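Local coordinates for protein alpha,alpha-trehalose-phosphate synthase (UDP-forming) (Burkholderia xenovorans, PDB 5V0T) that belongs to glycosyltransferase family 20, whose enzymes have the GT-B fold, two Rossmann-like domains facing each other across a ligand-binding cleft, at residues 35-40 with 45-50; 244-249 with 382-387; 274-279 with 285-290. One frame throughout, in Å; residues are numbered along the deposited sequence.

In the fold
All three contacts are buried, and no helix or strand is shared between them. Contact 1 packs helix 31-43 on strand 45-48 of the eleven-stranded sheet, and its chemistry across the interface is wholly apolar. Contact 3 belongs to the other, six-stranded parallel sheet, where a salt bridge ties the residue just after strand 270-275 to helix 284-297. Contact 2, helix against helix, is held by van der Waals contacts but sends a carboxylate into the cleft. Both touch UDP: contact 2 holds its ribose, and contact 3, which lies within the chain loop that contact 2 closes, meets its base and its diphosphate. Contact 1 touches neither ligand.

Contact 1: 35-40 with 45-50; sequences GVYDAL and GMWFGW
The helical bond from Leu40 N to Val36 O, 2.8 Å long, spaces Val36 and Leu40 one turn apart, and both then meet the side chain of Trp47. Val36 comes over a face of the indole: CG1 sits 3.9 Å from the centroid of the six-membered ring of Trp47 and only 15° off its normal, a CH-pi contact that a compact, branched residue makes well with one methyl. Tyr37 approaches differently, at the rim, with its CB 3.7 Å from Trp47 CZ3, while the edge of its own ring also faces that carbon. Leu40 reaches further down toward the strand backbone. Its CD2 lies 3.7 Å from Trp47 CB, and its CD1 rests 4.2 Å from Gly45 CA.

Helix 31-43 and strand 45-48 complete a beta-alpha-beta crossover that starts at strand 12-16, to which strand 45-48 pairs in parallel. The helix therefore runs back across the sheet, its segment axis at 161° to that of the strand and 10.2 Å away. Ile14 of strand 12-16 touches Val36, Leu40 and Trp47, joining all three members of the unit in one apolar layer.

Gly45 suits the start of the strand for two reasons: its backbone angles call for glycine, and Leu40 CD1 lies close against it. In Trp47, CG stands opposite the backbone N (chi1 -165°), which carries the large indole up from the sheet to lie along the helix. Its single polar atom is not left without a partner in this buried layer, because NE1 is hydrogen-bonded to Ser16 OG.

Contact 2: 244-249 with 382-387; sequences DEIAEL and AKEYVS. With UDP (uridine-5'-diphosphate), chain I.
Helix 380-388 lines the UDP site of the Rossmann-like domain built on the six-stranded sheet, and here its flank is crossed by helix 243-252. The two segment axes approach to 8.6 Å at -59°, with Ile246 packed against Glu384 and Ser387, which are about one turn apart. Two branches of Ile246 do the touching: CG2 lies 3.6 Å from Ser387 CB, while CD1 meets Glu384 CG at 3.7 Å, the two side chains crossing at about a right angle. Isoleucine's forked shape thus serves both neighbours at once. Beside it, alanine's small side chain permits a tight approach, Ala247 CB to Ser387 O at 3.2 Å.

Ser387 turns its hydroxyl back into its own helix. OG donates to Lys383 O at 2.8 Å, arriving on the opposite face of that carbonyl from Ser387 N, so the oxygen is gripped twice and the buried hydroxyl is satisfied; its CB remains for the packing.

Beyond CG, Glu384 runs extended into the cleft, where its carboxylate takes both ribose hydroxyls of UDP. UDP O3' donates to Glu384 OE1 at 2.6 Å and O2' to OE2, also at 2.6 Å. Arg356 forms a salt bridge with OE1 and probably steadies the carboxylate. A glutamate holding the ribose diol in this two-pronged way is a feature of the nucleotide site of many GT-B glycosyltransferases.

Contact 3: 274-279 with 285-290; sequences SVDRLD and VERFRA. With UDP (uridine-5'-diphosphate), chain I; G6P (6-O-phosphono-alpha-D-glucopyranose), chain J.
Arg287 and Asp276 meet end-on, each of two nitrogens serving one carboxylate oxygen: NH1 of Arg287 donates to Asp276 OD1 at 2.6 Å, and NH2 to OD2 at 2.9 Å. The acceptors lie near the guanidinium plane, but the carboxylate is turned 54° from it and is met from above its own plane. A bend at chi3 (-49°) helps the long arginine chain bring its end to the aspartate. Further partners complete the network: Arg287 NE donates to Thr372 OG1, Gln309 NE2 supplies a second donor to Asp276 OD1, and Ser274 OG is bonded to Tyr370 O.

Arg277, which follows Asp276 in the chain, faces the ligands. Arg277 NE donates to UDP O3B at 2.7 Å and NH2 to O2B at 2.9 Å, and G6P O5 lies over one guanidinium face. Arg277 NH1 bonds Asp279 OD2 at 3.0 Å and Thr314 OG1, helping fix the group's rotation. Thus the buried ion pair ties the chain just past strand 270-275 to helix 284-297 within a beta-alpha-beta unit, whose loop contributes Arg277 to the diphosphate site at the sheet's carboxyl end, consistent with a GT-B protein.

Contact 1: 35-40 with 45-50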
loop_
_atom_site.group_PDB
_atom_site.type_symbol
_atom_site.label_atom_id
_atom_site.label_comp_id
_atom_site.label_asym_id
_atom_site.label_seq_id
_atom_site.Cartn_x
_atom_site.Cartn_y
_atom_site.Cartn_z
ATOM N N GLY A 35 -8.279 1.973 1.594
ATOM C CA GLY A 35 -8.318 2.206 3.026
ATOM C C GLY A 35 -8.907 3.556 3.378
ATOM O O GLY A 35 -9.688 3.669 4.323
ATOM N N VAL A 36 -8.532 4.599 2.629
ATOM C CA VAL A 36 -9.063 5.930 2.905
ATOM C C VAL A 36 -10.576 5.954 2.714
ATOM O O VAL A 36 -11.308 6.538 3.527
ATOM C CB VAL A 36 -8.356 6.986 2.033
ATOM C CG1 VAL A 36 -9.075 8.322 2.130
ATOM C CG2 VAL A 36 -6.921 7.148 2.471
ATOM N N TYR A 37 -11.076 5.302 1.660
ATOM C CA TYR A 37 -12.520 5.302 1.443
ATOM C C TYR A 37 -13.257 4.537 2.543
ATOM O O TYR A 37 -14.327 4.967 2.983
ATOM C CB TYR A 37 -12.872 4.729 0.069
ATOM C CG TYR A 37 -14.343 4.882 -0.243
ATOM C CD1 TYR A 37 -14.899 6.138 -0.450
ATOM C CD2 TYR A 37 -15.184 3.779 -0.284
ATOM C CE1 TYR A 37 -16.250 6.290 -0.721
ATOM C CE2 TYR A 37 -16.541 3.917 -0.550
ATOM C CZ TYR A 37 -17.066 5.176 -0.768
ATOM O OH TYR A 37 -18.411 5.310 -1.032
ATOM N N ASP A 38 -12.713 3.400 2.991
ATOM C CA ASP A 38 -13.300 2.698 4.133
ATOM C C ASP A 38 -13.418 3.618 5.346
ATOM O O ASP A 38 -14.442 3.614 6.040
ATOM C CB ASP A 38 -12.457 1.470 4.501
ATOM C CG ASP A 38 -12.818 0.225 3.693
ATOM O OD1 ASP A 38 -13.865 0.226 3.015
ATOM O OD2 ASP A 38 -12.035 -0.754 3.736
ATOM N N ALA A 39 -12.367 4.392 5.630
ATOM C CA ALA A 39 -12.373 5.300 6.779
ATOM C C ALA A 39 -13.370 6.438 6.593
ATOM O O ALA A 39 -14.138 6.761 7.511
ATOM C CB ALA A 39 -10.960 5.870 7.005
ATOM N N LEU A 40 -13.386 7.040 5.402
ATOM C CA LEU A 40 -14.146 8.262 5.171
ATOM C C LEU A 40 -15.644 8.020 5.075
ATOM O O LEU A 40 -16.427 8.875 5.503
ATOM C CB LEU A 40 -13.647 8.945 3.897
ATOM C CG LEU A 40 -14.111 10.367 3.595
ATOM C CD1 LEU A 40 -13.726 11.322 4.703
ATOM C CD2 LEU A 40 -13.521 10.824 2.276
ATOM N N GLY A 45 -17.434 13.479 4.838
ATOM C CA GLY A 45 -16.436 14.525 4.712
ATOM C C GLY A 45 -16.156 14.829 3.260
ATOM O O GLY A 45 -16.990 14.598 2.385
ATOM N N MET A 46 -14.972 15.370 3.014
ATOM C CA MET A 46 -14.539 15.739 1.676
ATOM C C MET A 46 -13.290 14.957 1.320
ATOM O O MET A 46 -12.408 14.756 2.165
ATOM C CB MET A 46 -14.245 17.242 1.569
ATOM C CG MET A 46 -13.596 17.654 0.259
ATOM S SD MET A 46 -13.408 19.452 0.121
ATOM C CE MET A 46 -15.106 19.933 -0.177
ATOM N N TRP A 47 -13.229 14.505 0.070
ATOM C CA TRP A 47 -12.043 13.865 -0.485
ATOM C C TRP A 47 -11.585 14.716 -1.666
ATOM O O TRP A 47 -12.260 14.774 -2.696
ATOM C CB TRP A 47 -12.334 12.419 -0.896
ATOM C CG TRP A 47 -11.081 11.600 -1.134
ATOM C CD1 TRP A 47 -9.807 12.069 -1.293
ATOM C CD2 TRP A 47 -10.998 10.175 -1.233
ATOM N NE1 TRP A 47 -8.939 11.018 -1.497
ATOM C CE2 TRP A 47 -9.648 9.847 -1.466
ATOM C CE3 TRP A 47 -11.941 9.147 -1.171
ATOM C CZ2 TRP A 47 -9.211 8.529 -1.615
ATOM C CZ3 TRP A 47 -11.509 7.836 -1.315
ATOM C CH2 TRP A 47 -10.156 7.541 -1.537
ATOM N N PHE A 48 -10.451 15.389 -1.496
ATOM C CA PHE A 48 -9.863 16.260 -2.502
ATOM C C PHE A 48 -8.628 15.600 -3.098
ATOM O O PHE A 48 -7.780 15.082 -2.359
ATOM C CB PHE A 48 -9.482 17.609 -1.874
ATOM C CG PHE A 48 -8.668 18.499 -2.770
ATOM C CD1 PHE A 48 -9.294 19.393 -3.623
ATOM C CD2 PHE A 48 -7.277 18.474 -2.727
ATOM C CE1 PHE A 48 -8.548 20.239 -4.436
ATOM C CE2 PHE A 48 -6.524 19.305 -3.539
ATOM C CZ PHE A 48 -7.160 20.193 -4.396
ATOM N N GLY A 49 -8.501 15.651 -4.423
ATOM C CA GLY A 49 -7.276 15.168 -5.039
ATOM C C GLY A 49 -7.359 15.140 -6.553
ATOM O O GLY A 49 -8.188 15.815 -7.164
ATOM N N TRP A 50 -6.457 14.368 -7.144
ATOM C CA TRP A 50 -6.371 14.242 -8.591
ATOM C C TRP A 50 -7.521 13.392 -9.129
ATOM O O TRP A 50 -7.873 12.360 -8.554
ATOM C CB TRP A 50 -5.013 13.629 -8.954
ATOM C CG TRP A 50 -4.736 13.378 -10.404
ATOM C CD1 TRP A 50 -5.019 14.195 -11.466
ATOM C CD2 TRP A 50 -4.086 12.225 -10.944
ATOM N NE1 TRP A 50 -4.585 13.610 -12.640
ATOM C CE2 TRP A 50 -4.005 12.405 -12.344
ATOM C CE3 TRP A 50 -3.564 11.053 -10.377
ATOM C CZ2 TRP A 50 -3.417 11.457 -13.190
ATOM C CZ3 TRP A 50 -2.972 10.108 -11.224
ATOM C CH2 TRP A 50 -2.919 10.313 -12.615
#

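Contact 2: 244-249 with 382-387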
loop_
_atom_site.group_PDB
_atom_site.type_symbol
_atom_site.label_atom_id
_atom_site.label_comp_id
_atom_site.label_asym_id
_atom_site.label_seq_id
_atom_site.Cartn_x
_atom_site.Cartn_y
_atom_site.Cartn_z
ATOM N N ASP A 244 -14.414 -8.514 9.242
ATOM C CA ASP A 244 -15.661 -9.281 9.164
ATOM C C ASP A 244 -16.469 -8.895 7.930
ATOM O O ASP A 244 -17.205 -9.728 7.383
ATOM C CB ASP A 244 -16.456 -9.108 10.455
ATOM C CG ASP A 244 -15.769 -9.784 11.643
ATOM O OD1 ASP A 244 -15.249 -10.916 11.480
ATOM O OD2 ASP A 244 -15.712 -9.181 12.726
ATOM N N GLU A 245 -16.287 -7.664 7.444
ATOM C CA GLU A 245 -16.889 -7.244 6.183
ATOM C C GLU A 245 -16.263 -7.984 5.004
ATOM O O GLU A 245 -16.968 -8.395 4.076
ATOM C CB GLU A 245 -16.734 -5.729 6.038
ATOM C CG GLU A 245 -17.378 -5.087 4.815
ATOM C CD GLU A 245 -17.540 -3.566 4.972
ATOM O OE1 GLU A 245 -17.590 -3.079 6.124
ATOM O OE2 GLU A 245 -17.617 -2.852 3.948
ATOM N N ILE A 246 -14.944 -8.182 5.032
ATOM C CA ILE A 246 -14.284 -8.922 3.961
ATOM C C ILE A 246 -14.705 -10.385 3.990
ATOM O O ILE A 246 -14.861 -11.020 2.941
ATOM C CB ILE A 246 -12.756 -8.777 4.073
ATOM C CG1 ILE A 246 -12.318 -7.335 3.778
ATOM C CG2 ILE A 246 -12.039 -9.767 3.158
ATOM C CD1 ILE A 246 -10.944 -7.038 4.345
ATOM N N ALA A 247 -14.866 -10.944 5.187
ATOM C CA ALA A 247 -15.286 -12.335 5.316
ATOM C C ALA A 247 -16.663 -12.555 4.698
ATOM O O ALA A 247 -16.874 -13.506 3.936
ATOM C CB ALA A 247 -15.286 -12.746 6.794
ATOM N N GLU A 248 -17.621 -11.688 5.030
ATOM C CA GLU A 248 -18.955 -11.817 4.463
ATOM C C GLU A 248 -18.924 -11.668 2.943
ATOM O O GLU A 248 -19.607 -12.405 2.222
ATOM C CB GLU A 248 -19.889 -10.788 5.103
ATOM N N LEU A 249 -18.122 -10.730 2.439
ATOM C CA LEU A 249 -17.969 -10.566 0.996
ATOM C C LEU A 249 -17.384 -11.817 0.350
ATOM O O LEU A 249 -17.843 -12.254 -0.711
ATOM C CB LEU A 249 -17.079 -9.353 0.718
ATOM C CG LEU A 249 -17.096 -8.678 -0.651
ATOM C CD1 LEU A 249 -18.532 -8.329 -1.105
ATOM C CD2 LEU A 249 -16.222 -7.438 -0.596
ATOM N N ALA A 382 -2.509 -8.768 2.298
ATOM C CA ALA A 382 -2.260 -9.748 3.357
ATOM C C ALA A 382 -3.411 -9.779 4.360
ATOM O O ALA A 382 -3.847 -10.857 4.787
ATOM C CB ALA A 382 -0.938 -9.437 4.071
ATOM N N LYS A 383 -3.897 -8.598 4.772
ATOM C CA LYS A 383 -4.978 -8.542 5.748
ATOM C C LYS A 383 -6.289 -9.023 5.139
ATOM O O LYS A 383 -7.084 -9.693 5.811
ATOM C CB LYS A 383 -5.119 -7.121 6.304
ATOM C CG LYS A 383 -3.864 -6.672 7.066
ATOM C CD LYS A 383 -4.076 -5.367 7.823
ATOM C CE LYS A 383 -2.875 -5.056 8.713
ATOM N NZ LYS A 383 -3.125 -3.830 9.526
ATOM N N GLU A 384 -6.514 -8.703 3.860
ATOM C CA GLU A 384 -7.695 -9.177 3.145
ATOM C C GLU A 384 -7.674 -10.691 2.952
ATOM O O GLU A 384 -8.718 -11.347 3.083
ATOM C CB GLU A 384 -7.800 -8.462 1.793
ATOM C CG GLU A 384 -8.087 -6.949 1.922
ATOM C CD GLU A 384 -7.921 -6.187 0.603
ATOM O OE1 GLU A 384 -8.139 -4.962 0.597
ATOM O OE2 GLU A 384 -7.567 -6.804 -0.422
ATOM N N TYR A 385 -6.515 -11.262 2.602
ATOM C CA TYR A 385 -6.434 -12.714 2.444
ATOM C C TYR A 385 -6.844 -13.421 3.732
ATOM O O TYR A 385 -7.666 -14.344 3.717
ATOM C CB TYR A 385 -5.022 -13.160 2.016
ATOM C CG TYR A 385 -4.900 -14.663 2.050
ATOM C CD1 TYR A 385 -5.358 -15.437 0.989
ATOM C CD2 TYR A 385 -4.391 -15.320 3.177
ATOM C CE1 TYR A 385 -5.309 -16.841 1.037
ATOM C CE2 TYR A 385 -4.345 -16.721 3.235
ATOM C CZ TYR A 385 -4.793 -17.467 2.157
ATOM O OH TYR A 385 -4.739 -18.845 2.200
ATOM N N VAL A 386 -6.291 -12.992 4.865
ATOM C CA VAL A 386 -6.640 -13.633 6.126
ATOM C C VAL A 386 -8.126 -13.457 6.421
ATOM O O VAL A 386 -8.810 -14.403 6.834
ATOM C CB VAL A 386 -5.768 -13.073 7.261
ATOM C CG1 VAL A 386 -6.315 -13.528 8.604
ATOM C CG2 VAL A 386 -4.306 -13.501 7.075
ATOM N N SER A 387 -8.641 -12.240 6.223
ATOM C CA SER A 387 -10.038 -11.931 6.531
ATOM C C SER A 387 -11.010 -12.758 5.695
ATOM O O SER A 387 -12.119 -13.047 6.149
ATOM C CB SER A 387 -10.303 -10.442 6.289
ATOM O OG SER A 387 -9.570 -9.623 7.183
HETATM N N1 UDP I . -6.846 -4.529 -5.514
HETATM C C2 UDP I . -8.013 -4.466 -6.259
HETATM N N3 UDP I . -7.942 -5.031 -7.500
HETATM C C4 UDP I . -6.848 -5.648 -8.066
HETATM C C5 UDP I . -5.674 -5.682 -7.233
HETATM C C6 UDP I . -5.716 -5.143 -6.005
HETATM O O2 UDP I . -9.032 -3.935 -5.853
HETATM O O4 UDP I . -6.942 -6.118 -9.206
HETATM C "C1'" UDP I . -6.872 -3.946 -4.169
HETATM C "C2'" UDP I . -6.602 -4.959 -3.059
HETATM O "O2'" UDP I . -7.807 -5.617 -2.707
HETATM C "C3'" UDP I . -6.075 -4.042 -1.953
HETATM C "C4'" UDP I . -5.302 -2.978 -2.739
HETATM O "O4'" UDP I . -5.838 -2.993 -4.080
HETATM O "O3'" UDP I . -7.117 -3.418 -1.209
HETATM C "C5'" UDP I . -3.809 -3.166 -2.788
HETATM O "O5'" UDP I . -3.268 -2.618 -1.570
HETATM P PA UDP I . -1.897 -3.134 -0.972
HETATM O O1A UDP I . -1.843 -4.648 -0.956
HETATM O O2A UDP I . -1.723 -2.465 0.341
HETATM O O3A UDP I . -0.788 -2.663 -1.994
HETATM P PB UDP I . -0.546 -1.365 -2.871
HETATM O O1B UDP I . -1.141 -0.236 -2.025
HETATM O O2B UDP I . 0.992 -1.248 -2.885
HETATM O O3B UDP I . -1.152 -1.493 -4.219
#

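Contact 3: 274-279 with 285-290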
loop_
_atom_site.group_PDB
_atom_site.type_symbol
_atom_site.label_atom_id
_atom_site.label_comp_id
_atom_site.label_asym_id
_atom_site.label_seq_id
_atom_site.Cartn_x
_atom_site.Cartn_y
_atom_site.Cartn_z
ATOM N N SER A 274 -1.658 -14.945 -5.298
ATOM C CA SER A 274 -1.061 -13.641 -5.057
ATOM C C SER A 274 -1.836 -12.581 -5.830
ATOM O O SER A 274 -2.350 -12.841 -6.925
ATOM C CB SER A 274 0.415 -13.596 -5.496
ATOM O OG SER A 274 1.246 -14.445 -4.703
ATOM N N VAL A 275 -1.885 -11.374 -5.265
ATOM C CA VAL A 275 -2.504 -10.207 -5.897
ATOM C C VAL A 275 -1.611 -9.013 -5.603
ATOM O O VAL A 275 -1.464 -8.633 -4.436
ATOM C CB VAL A 275 -3.918 -9.914 -5.369
ATOM C CG1 VAL A 275 -4.460 -8.678 -6.060
ATOM C CG2 VAL A 275 -4.860 -11.106 -5.564
ATOM N N ASP A 276 -1.025 -8.416 -6.646
ATOM C CA ASP A 276 -0.052 -7.333 -6.495
ATOM C C ASP A 276 -0.099 -6.444 -7.722
ATOM O O ASP A 276 0.017 -6.959 -8.832
ATOM C CB ASP A 276 1.396 -7.855 -6.385
ATOM C CG ASP A 276 1.592 -8.891 -5.306
ATOM O OD1 ASP A 276 1.133 -10.041 -5.486
ATOM O OD2 ASP A 276 2.261 -8.566 -4.293
ATOM N N ARG A 277 -0.187 -5.120 -7.548
ATOM C CA ARG A 277 0.254 -4.253 -8.641
ATOM C C ARG A 277 1.620 -4.749 -9.114
ATOM O O ARG A 277 2.442 -5.189 -8.304
ATOM C CB ARG A 277 0.341 -2.791 -8.184
ATOM C CG ARG A 277 -1.006 -2.089 -7.927
ATOM C CD ARG A 277 -0.780 -0.594 -7.530
ATOM N NE ARG A 277 0.124 -0.519 -6.388
ATOM C CZ ARG A 277 1.418 -0.215 -6.461
ATOM N NH1 ARG A 277 1.979 0.111 -7.621
ATOM N NH2 ARG A 277 2.148 -0.234 -5.359
ATOM N N LEU A 278 1.855 -4.743 -10.429
ATOM C CA LEU A 278 3.137 -5.241 -10.937
ATOM C C LEU A 278 4.192 -4.145 -10.740
ATOM O O LEU A 278 4.660 -3.474 -11.665
ATOM C CB LEU A 278 3.027 -5.712 -12.387
ATOM C CG LEU A 278 3.971 -6.876 -12.760
ATOM C CD1 LEU A 278 3.715 -7.407 -14.176
ATOM C CD2 LEU A 278 5.459 -6.448 -12.650
ATOM N N ASP A 279 4.573 -3.998 -9.479
ATOM C CA ASP A 279 5.532 -3.019 -9.004
ATOM C C ASP A 279 6.825 -3.741 -8.619
ATOM O O ASP A 279 6.782 -4.856 -8.092
ATOM C CB ASP A 279 4.922 -2.276 -7.805
ATOM C CG ASP A 279 5.650 -0.995 -7.466
ATOM O OD1 ASP A 279 6.879 -1.024 -7.221
ATOM O OD2 ASP A 279 4.981 0.061 -7.463
ATOM N N VAL A 285 9.673 -11.329 -8.893
ATOM C CA VAL A 285 10.648 -12.257 -9.475
ATOM C C VAL A 285 11.100 -13.266 -8.429
ATOM O O VAL A 285 11.137 -14.473 -8.689
ATOM C CB VAL A 285 11.844 -11.499 -10.085
ATOM C CG1 VAL A 285 12.993 -12.488 -10.446
ATOM C CG2 VAL A 285 11.396 -10.743 -11.342
ATOM N N GLU A 286 11.420 -12.792 -7.217
ATOM C CA GLU A 286 11.844 -13.713 -6.161
ATOM C C GLU A 286 10.720 -14.674 -5.809
ATOM O O GLU A 286 10.957 -15.860 -5.549
ATOM C CB GLU A 286 12.270 -12.940 -4.906
ATOM C CG GLU A 286 13.553 -12.102 -5.064
ATOM C CD GLU A 286 13.310 -10.752 -5.719
ATOM O OE1 GLU A 286 12.164 -10.461 -6.118
ATOM O OE2 GLU A 286 14.272 -9.962 -5.820
ATOM N N ARG A 287 9.494 -14.165 -5.784
ATOM C CA ARG A 287 8.317 -14.976 -5.498
ATOM C C ARG A 287 8.151 -16.103 -6.516
ATOM O O ARG A 287 7.880 -17.259 -6.154
ATOM C CB ARG A 287 7.099 -14.059 -5.498
ATOM C CG ARG A 287 5.840 -14.722 -5.151
ATOM C CD ARG A 287 4.700 -13.774 -5.083
ATOM N NE ARG A 287 4.964 -12.572 -4.290
ATOM C CZ ARG A 287 4.086 -11.588 -4.200
ATOM N NH1 ARG A 287 2.946 -11.721 -4.856
ATOM N NH2 ARG A 287 4.338 -10.481 -3.488
ATOM N N PHE A 288 8.293 -15.779 -7.803
ATOM C CA PHE A 288 8.208 -16.809 -8.841
ATOM C C PHE A 288 9.349 -17.813 -8.704
ATOM O O PHE A 288 9.143 -19.020 -8.859
ATOM C CB PHE A 288 8.226 -16.173 -10.238
ATOM C CG PHE A 288 6.890 -15.588 -10.692
ATOM C CD1 PHE A 288 5.991 -15.039 -9.786
ATOM C CD2 PHE A 288 6.559 -15.582 -12.044
ATOM C CE1 PHE A 288 4.777 -14.487 -10.211
ATOM C CE2 PHE A 288 5.349 -15.036 -12.490
ATOM C CZ PHE A 288 4.456 -14.485 -11.561
ATOM N N ARG A 289 10.560 -17.329 -8.420
ATOM C CA ARG A 289 11.707 -18.225 -8.287
ATOM C C ARG A 289 11.553 -19.192 -7.116
ATOM O O ARG A 289 12.044 -20.327 -7.186
ATOM C CB ARG A 289 12.997 -17.404 -8.153
ATOM C CG ARG A 289 13.327 -16.684 -9.451
ATOM C CD ARG A 289 14.618 -15.874 -9.430
ATOM N NE ARG A 289 14.817 -15.316 -10.765
ATOM C CZ ARG A 289 15.833 -14.544 -11.128
ATOM N NH1 ARG A 289 16.780 -14.229 -10.258
ATOM N NH2 ARG A 289 15.895 -14.091 -12.372
ATOM N N ALA A 290 10.893 -18.776 -6.037
ATOM C CA ALA A 290 10.710 -19.702 -4.923
ATOM C C ALA A 290 9.630 -20.739 -5.221
ATOM O O ALA A 290 9.724 -21.872 -4.741
ATOM C CB ALA A 290 10.379 -18.923 -3.650
HETATM N N1 UDP I . -6.846 -4.529 -5.514
HETATM C C2 UDP I . -8.013 -4.466 -6.259
HETATM N N3 UDP I . -7.942 -5.031 -7.500
HETATM C C4 UDP I . -6.848 -5.648 -8.066
HETATM C C5 UDP I . -5.674 -5.682 -7.233
HETATM C C6 UDP I . -5.716 -5.143 -6.005
HETATM O O2 UDP I . -9.032 -3.935 -5.853
HETATM O O4 UDP I . -6.942 -6.118 -9.206
HETATM C "C1'" UDP I . -6.872 -3.946 -4.169
HETATM C "C2'" UDP I . -6.602 -4.959 -3.059
HETATM O "O2'" UDP I . -7.807 -5.617 -2.707
HETATM C "C3'" UDP I . -6.075 -4.042 -1.953
HETATM C "C4'" UDP I . -5.302 -2.978 -2.739
HETATM O "O4'" UDP I . -5.838 -2.993 -4.080
HETATM O "O3'" UDP I . -7.117 -3.418 -1.209
HETATM C "C5'" UDP I . -3.809 -3.166 -2.788
HETATM O "O5'" UDP I . -3.268 -2.618 -1.570
HETATM P PA UDP I . -1.897 -3.134 -0.972
HETATM O O1A UDP I . -1.843 -4.648 -0.956
HETATM O O2A UDP I . -1.723 -2.465 0.341
HETATM O O3A UDP I . -0.788 -2.663 -1.994
HETATM P PB UDP I . -0.546 -1.365 -2.871
HETATM O O1B UDP I . -1.141 -0.236 -2.025
HETATM O O2B UDP I . 0.992 -1.248 -2.885
HETATM O O3B UDP I . -1.152 -1.493 -4.219
HETATM C C1 G6P J . 0.291 2.760 -3.181
HETATM C C2 G6P J . 0.516 4.206 -2.773
HETATM C C3 G6P J . -0.723 5.049 -3.085
HETATM C C4 G6P J . -1.081 4.885 -4.565
HETATM C C5 G6P J . -1.257 3.400 -4.887
HETATM C C6 G6P J . -1.662 3.214 -6.351
HETATM O O1 G6P J . -0.795 2.272 -2.401
HETATM O O2 G6P J . 0.847 4.263 -1.374
HETATM O O3 G6P J . -0.400 6.423 -2.812
HETATM O O4 G6P J . -2.317 5.572 -4.848
HETATM O O5 G6P J . -0.051 2.685 -4.575
HETATM O O6 G6P J . -0.699 3.846 -7.211
HETATM P P G6P J . -1.183 4.980 -8.248
HETATM O O1P G6P J . -1.948 4.260 -9.330
HETATM O O2P G6P J . 0.094 5.632 -8.697
HETATM O O3P G6P J . -2.073 5.894 -7.437
#